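Local coordinates for vascular protein tyrosine phosphatase 1 (Rattus norvegicus, PDB 3I36) that probably removes phosphate from phosphotyrosine in target proteins, this chain being the catalytic domain of the receptor-type phosphatase, which spans the membrane, at residues P106-S110 with Y262-E267; L220-R224 with F254-D258. One frame throughout, in Å; residues are numbered along the deposited sequence. Where two conformers were deposited one is given.

Overall arrangement
Two contacts on one long helix illustrate how the protein tyrosine phosphatase fold fastens distant parts of its chain. From the N terminus, strand 102-105 leads into residues 106-110 of the hairpin loop, the first partner of interaction 1, and strand 114-117 follows. Much later comes helix 218-231, whose residues 220-224 meet 254-258 of helix 249-267; interaction 2 thus closes a short loop that contains strand 240-243. The same helix then runs on to 262-267 and closes the far longer loop of interaction 1, within which interaction 2 lies entirely. Buried packing and surface contact, their centres about 12 Å apart, are bridged by Tyr262, whose ring receives the Arg224 guanidinium in a cation-pi contact.

Interaction 1 of 2, residues P106-S110 with Y262-E267; sequences PGYHS and YQIENE
Aromatic packing of a hairpin loop against the C-terminal part of helix 249-267 defines this surface contact: residues 106-110, in the loop between strands 102-105 and 114-117, meet 262-267. In the turn Gly107-Ser110, Gly107 N donates to Ser110 O (2.9 Å), while Tyr108 and His109 have phi/psi of -60/-38 and -93/-34. The CA atoms of Tyr108 and Tyr262 are 6.5 Å apart. Tyr108, with chi1 t, lays a ring face over Tyr262 CB, a CH-pi contact with CB 3.6 Å from the ring centroid; the two tyrosine rings, inclined by 20°, are slid so far apart (centroids 5.5 Å) that they barely overlap. His109, chi1 m, completes the aromatic cluster by pointing its edge at the Tyr262 face in a T-shaped pair, centroids 4.5 Å apart and planes at 84°. Polar links lie farther along the helix. Tyr108 OH donates to Glu267 OE1 at 2.5 Å, and a water joins His109 NE2 (2.9 Å) to Asn266 ND2 (3.0 Å), accepting from the amide. Away from the annotated catalytic residues, the cluster ties the hairpin to the helix. Asp113 holds His109 N within the hairpin, while Ile264, pointing away from the loop, packs on strand 269-270 and helix 290-305.

Interaction 2 of 2, residues L220-R224 with F254-D258; sequences LINFR and FIAID
Large side chains fill the space between two steeply crossed helices where residues 220-224 of helix 218-231 meet 254-258 of helix 249-267. Both segments are regular alpha-helix; their axes approach to 10.3 Å and cross at -72°. Ile221 and Ile257 (CA to CA 7.5 Å) and Arg224 and Asp258 (6.6 Å) set the register. Leu220, chi1 t and chi2 p, brings CD2 to 3.3 Å from Ile257 CD1, the isoleucine being in the m,t rotamer. Ile221, also m,t, makes a looser contact, its CG1 4.4 Å from Ile257 CG2. Phe254 starts sideways, but its t rotamer carries the ring across the gap, where CE1 lies 3.8 Å from Phe223 CD2 and CZ 3.8 Å from Arg224 CG; Leu220 CD1 sits at the ring's edge. Phe223, likewise t, meets that ring obliquely, with centroids 5.9 Å apart and planes at 72°. Arg224 begins in t, then bends through an off-rotamer chi2 (-129°) and a p chi3, so that NH1 reaches Asp258 OD1 at 2.7 Å. This is a hydrogen-bonded salt bridge, though the position of OD1 is less certain. Asp258 OD2 pairs with Arg228, so the buried carboxylate faces two arginines of helix 218-231. Phe254 lies one helical turn beyond Arg250, a likely substrate-binding residue, which places this packing just behind the phosphate-binding loop. Leu220 and Ile257 continue into helix 290-305, Ala256 and Ile255 meet helix 272-280, and Ile255 and Asp258 rest on Phe114 of strand 114-117.

Interaction 1 of 2, residues P106-S110 with Y262-E267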
loop_
_atom_site.group_PDB
_atom_site.type_symbol
_atom_site.label_atom_id
_atom_site.label_comp_id
_atom_site.label_asym_id
_atom_site.label_seq_id
_atom_site.Cartn_x
_atom_site.Cartn_y
_atom_site.Cartn_z
ATOM N N PRO A 106 1.615 -9.112 -3.683
ATOM C CA PRO A 106 1.398 -9.323 -5.106
ATOM C C PRO A 106 0.467 -8.267 -5.671
ATOM O O PRO A 106 -0.464 -7.745 -5.018
ATOM C CB PRO A 106 0.742 -10.711 -5.160
ATOM C CG PRO A 106 1.203 -11.373 -3.860
ATOM C CD PRO A 106 1.160 -10.257 -2.876
ATOM N N GLY A 107 0.732 -7.952 -6.924
ATOM C CA GLY A 107 -0.209 -7.186 -7.691
ATOM C C GLY A 107 -0.804 -8.126 -8.708
ATOM O O GLY A 107 -0.638 -9.350 -8.650
ATOM N N TYR A 108 -1.497 -7.545 -9.659
ATOM C CA TYR A 108 -2.081 -8.337 -10.719
ATOM C C TYR A 108 -1.012 -9.101 -11.504
ATOM O O TYR A 108 -1.210 -10.253 -11.872
ATOM C CB TYR A 108 -2.863 -7.427 -11.648
ATOM C CG TYR A 108 -3.588 -8.198 -12.716
ATOM C CD1 TYR A 108 -4.774 -8.847 -12.427
ATOM C CD2 TYR A 108 -3.087 -8.272 -14.003
ATOM C CE1 TYR A 108 -5.448 -9.558 -13.392
ATOM C CE2 TYR A 108 -3.776 -8.970 -14.998
ATOM C CZ TYR A 108 -4.945 -9.611 -14.675
ATOM O OH TYR A 108 -5.632 -10.317 -15.629
ATOM N N HIS A 109 0.133 -8.464 -11.723
ATOM C CA HIS A 109 1.160 -9.007 -12.606
ATOM C C HIS A 109 2.236 -9.855 -11.950
ATOM O O HIS A 109 2.727 -10.812 -12.554
ATOM C CB HIS A 109 1.782 -7.885 -13.426
ATOM C CG HIS A 109 0.794 -7.215 -14.321
ATOM N ND1 HIS A 109 0.156 -6.043 -13.980
ATOM C CD2 HIS A 109 0.284 -7.589 -15.518
ATOM C CE1 HIS A 109 -0.682 -5.705 -14.943
ATOM N NE2 HIS A 109 -0.624 -6.626 -15.888
ATOM N N SER A 110 2.615 -9.528 -10.725
ATOM C CA SER A 110 3.687 -10.289 -10.115
ATOM C C SER A 110 3.630 -10.222 -8.609
ATOM O O SER A 110 2.977 -9.358 -8.030
ATOM C CB SER A 110 5.044 -9.770 -10.574
ATOM O OG SER A 110 5.496 -8.787 -9.646
ATOM N N TYR A 262 -7.232 -4.120 -12.821
ATOM C CA TYR A 262 -6.608 -4.953 -13.846
ATOM C C TYR A 262 -7.477 -6.156 -14.173
ATOM O O TYR A 262 -7.659 -6.504 -15.334
ATOM C CB TYR A 262 -5.264 -5.454 -13.386
ATOM C CG TYR A 262 -4.145 -4.470 -13.580
ATOM C CD1 TYR A 262 -3.783 -4.044 -14.851
ATOM C CD2 TYR A 262 -3.423 -3.998 -12.494
ATOM C CE1 TYR A 262 -2.744 -3.156 -15.033
ATOM C CE2 TYR A 262 -2.374 -3.117 -12.660
ATOM C CZ TYR A 262 -2.037 -2.696 -13.933
ATOM O OH TYR A 262 -0.984 -1.829 -14.098
ATOM N N GLN A 263 -7.989 -6.794 -13.130
ATOM C CA GLN A 263 -8.846 -7.968 -13.238
ATOM C C GLN A 263 -10.043 -7.650 -14.128
ATOM O O GLN A 263 -10.390 -8.386 -15.045
ATOM C CB GLN A 263 -9.355 -8.301 -11.836
ATOM C CG GLN A 263 -9.209 -9.733 -11.382
ATOM C CD GLN A 263 -9.416 -9.869 -9.877
ATOM O OE1 GLN A 263 -10.334 -9.274 -9.304
ATOM N NE2 GLN A 263 -8.566 -10.652 -9.234
ATOM N N ILE A 264 -10.705 -6.541 -13.801
ATOM C CA ILE A 264 -11.867 -6.093 -14.554
ATOM C C ILE A 264 -11.473 -5.848 -16.005
ATOM O O ILE A 264 -12.128 -6.315 -16.931
ATOM C CB ILE A 264 -12.426 -4.774 -13.968
ATOM C CG1 ILE A 264 -13.206 -5.046 -12.683
ATOM C CG2 ILE A 264 -13.315 -4.057 -14.993
ATOM C CD1 ILE A 264 -13.485 -3.775 -11.884
ATOM N N GLU A 265 -10.394 -5.106 -16.194
ATOM C CA GLU A 265 -9.951 -4.724 -17.531
ATOM C C GLU A 265 -9.527 -5.940 -18.346
ATOM O O GLU A 265 -9.858 -6.052 -19.515
ATOM C CB GLU A 265 -8.789 -3.730 -17.425
ATOM C CG GLU A 265 -9.264 -2.371 -16.997
ATOM C CD GLU A 265 -8.141 -1.374 -16.785
ATOM O OE1 GLU A 265 -6.960 -1.777 -16.783
ATOM O OE2 GLU A 265 -8.464 -0.183 -16.619
ATOM N N ASN A 266 -8.811 -6.859 -17.708
ATOM C CA ASN A 266 -8.218 -7.972 -18.419
ATOM C C ASN A 266 -9.060 -9.228 -18.487
ATOM O O ASN A 266 -8.878 -10.043 -19.387
ATOM C CB ASN A 266 -6.867 -8.303 -17.822
ATOM C CG ASN A 266 -5.858 -7.202 -18.057
ATOM O OD1 ASN A 266 -5.778 -6.648 -19.155
ATOM N ND2 ASN A 266 -5.095 -6.866 -17.026
ATOM N N GLU A 267 -9.969 -9.395 -17.533
ATOM C CA GLU A 267 -10.685 -10.657 -17.431
ATOM C C GLU A 267 -12.179 -10.485 -17.290
ATOM O O GLU A 267 -12.903 -11.459 -17.316
ATOM C CB GLU A 267 -10.143 -11.470 -16.252
ATOM C CG GLU A 267 -8.633 -11.568 -16.229
ATOM C CD GLU A 267 -8.142 -12.313 -15.009
ATOM O OE1 GLU A 267 -7.178 -11.853 -14.363
ATOM O OE2 GLU A 267 -8.736 -13.356 -14.690
HETATM O O HOH W 1 -2.497 -5.643 -17.864
#

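Interaction 2 of 2, residues L220-R224 with F254-D258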
loop_
_atom_site.group_PDB
_atom_site.type_symbol
_atom_site.label_atom_id
_atom_site.label_comp_id
_atom_site.label_asym_id
_atom_site.label_seq_id
_atom_site.Cartn_x
_atom_site.Cartn_y
_atom_site.Cartn_z
ATOM N N LEU A 220 -10.121 8.209 -5.450
ATOM C CA LEU A 220 -9.089 7.232 -5.184
ATOM C C LEU A 220 -8.784 6.444 -6.451
ATOM O O LEU A 220 -7.631 6.096 -6.716
ATOM C CB LEU A 220 -9.501 6.299 -4.057
ATOM C CG LEU A 220 -8.417 5.345 -3.562
ATOM C CD1 LEU A 220 -7.231 6.122 -3.002
ATOM C CD2 LEU A 220 -8.998 4.446 -2.506
ATOM N N ILE A 221 -9.818 6.157 -7.234
ATOM C CA ILE A 221 -9.619 5.423 -8.479
ATOM C C ILE A 221 -8.823 6.261 -9.481
ATOM O O ILE A 221 -7.908 5.757 -10.124
ATOM C CB ILE A 221 -10.951 4.962 -9.083
ATOM C CG1 ILE A 221 -11.546 3.832 -8.239
ATOM C CG2 ILE A 221 -10.758 4.525 -10.532
ATOM C CD1 ILE A 221 -13.041 3.609 -8.458
ATOM N N ASN A 222 -9.162 7.543 -9.607
ATOM C CA ASN A 222 -8.402 8.443 -10.462
ATOM C C ASN A 222 -6.959 8.578 -9.991
ATOM O O ASN A 222 -6.036 8.665 -10.795
ATOM C CB ASN A 222 -9.076 9.813 -10.520
ATOM C CG ASN A 222 -10.425 9.765 -11.206
ATOM O OD1 ASN A 222 -10.701 8.864 -12.001
ATOM N ND2 ASN A 222 -11.275 10.742 -10.905
ATOM N N PHE A 223 -6.780 8.601 -8.676
ATOM C CA PHE A 223 -5.456 8.667 -8.076
ATOM C C PHE A 223 -4.689 7.402 -8.449
ATOM O O PHE A 223 -3.530 7.473 -8.863
ATOM C CB PHE A 223 -5.621 8.790 -6.568
ATOM C CG PHE A 223 -4.357 8.704 -5.791
ATOM C CD1 PHE A 223 -3.554 9.817 -5.628
ATOM C CD2 PHE A 223 -4.005 7.527 -5.153
ATOM C CE1 PHE A 223 -2.412 9.746 -4.856
ATOM C CE2 PHE A 223 -2.854 7.454 -4.388
ATOM C CZ PHE A 223 -2.059 8.574 -4.240
ATOM N N ARG A 224 -5.332 6.244 -8.313
ATOM C CA ARG A 224 -4.712 5.003 -8.775
ATOM C C ARG A 224 -4.311 5.096 -10.241
ATOM O O ARG A 224 -3.211 4.679 -10.626
ATOM C CB ARG A 224 -5.606 3.764 -8.579
ATOM C CG ARG A 224 -4.732 2.505 -8.674
ATOM C CD ARG A 224 -5.156 1.365 -9.623
ATOM N NE ARG A 224 -5.501 1.764 -10.968
ATOM C CZ ARG A 224 -5.401 1.003 -12.063
ATOM N NH1 ARG A 224 -4.891 -0.220 -12.047
ATOM N NH2 ARG A 224 -5.809 1.498 -13.217
ATOM N N PHE A 254 -5.976 0.274 -1.364
ATOM C CA PHE A 254 -5.427 0.799 -2.594
ATOM C C PHE A 254 -4.874 -0.335 -3.463
ATOM O O PHE A 254 -5.126 -0.405 -4.671
ATOM C CB PHE A 254 -4.321 1.784 -2.288
ATOM C CG PHE A 254 -3.622 2.271 -3.513
ATOM C CD1 PHE A 254 -4.124 3.350 -4.217
ATOM C CD2 PHE A 254 -2.503 1.628 -3.983
ATOM C CE1 PHE A 254 -3.510 3.799 -5.353
ATOM C CE2 PHE A 254 -1.876 2.069 -5.136
ATOM C CZ PHE A 254 -2.388 3.169 -5.815
ATOM N N ILE A 255 -4.112 -1.228 -2.850
ATOM C CA ILE A 255 -3.520 -2.307 -3.624
ATOM C C ILE A 255 -4.614 -3.174 -4.228
ATOM O O ILE A 255 -4.564 -3.548 -5.413
ATOM C CB ILE A 255 -2.591 -3.162 -2.774
ATOM C CG1 ILE A 255 -1.329 -2.361 -2.427
ATOM C CG2 ILE A 255 -2.240 -4.462 -3.527
ATOM C CD1 ILE A 255 -0.405 -3.105 -1.503
ATOM N N ALA A 256 -5.629 -3.468 -3.427
ATOM C CA ALA A 256 -6.725 -4.300 -3.919
ATOM C C ALA A 256 -7.432 -3.608 -5.071
ATOM O O ALA A 256 -7.769 -4.239 -6.064
ATOM C CB ALA A 256 -7.715 -4.610 -2.796
ATOM N N ILE A 257 -7.654 -2.303 -4.952
ATOM C CA ILE A 257 -8.348 -1.590 -6.015
ATOM C C ILE A 257 -7.533 -1.692 -7.300
ATOM O O ILE A 257 -8.060 -1.899 -8.394
ATOM C CB ILE A 257 -8.462 -0.106 -5.668
ATOM C CG1 ILE A 257 -9.516 0.103 -4.585
ATOM C CG2 ILE A 257 -8.790 0.712 -6.910
ATOM C CD1 ILE A 257 -9.493 1.518 -4.016
ATOM N N ASP A 258 -6.229 -1.549 -7.166
ATOM C CA ASP A 258 -5.373 -1.592 -8.349
ATOM C C ASP A 258 -5.504 -2.951 -9.015
ATOM O O ASP A 258 -5.641 -3.068 -10.243
ATOM C CB ASP A 258 -3.920 -1.327 -7.969
ATOM C CG ASP A 258 -2.991 -1.391 -9.168
ATOM O OD1 ASP A 258 -3.134 -0.559 -10.086
ATOM O OD2 ASP A 258 -2.115 -2.275 -9.186
#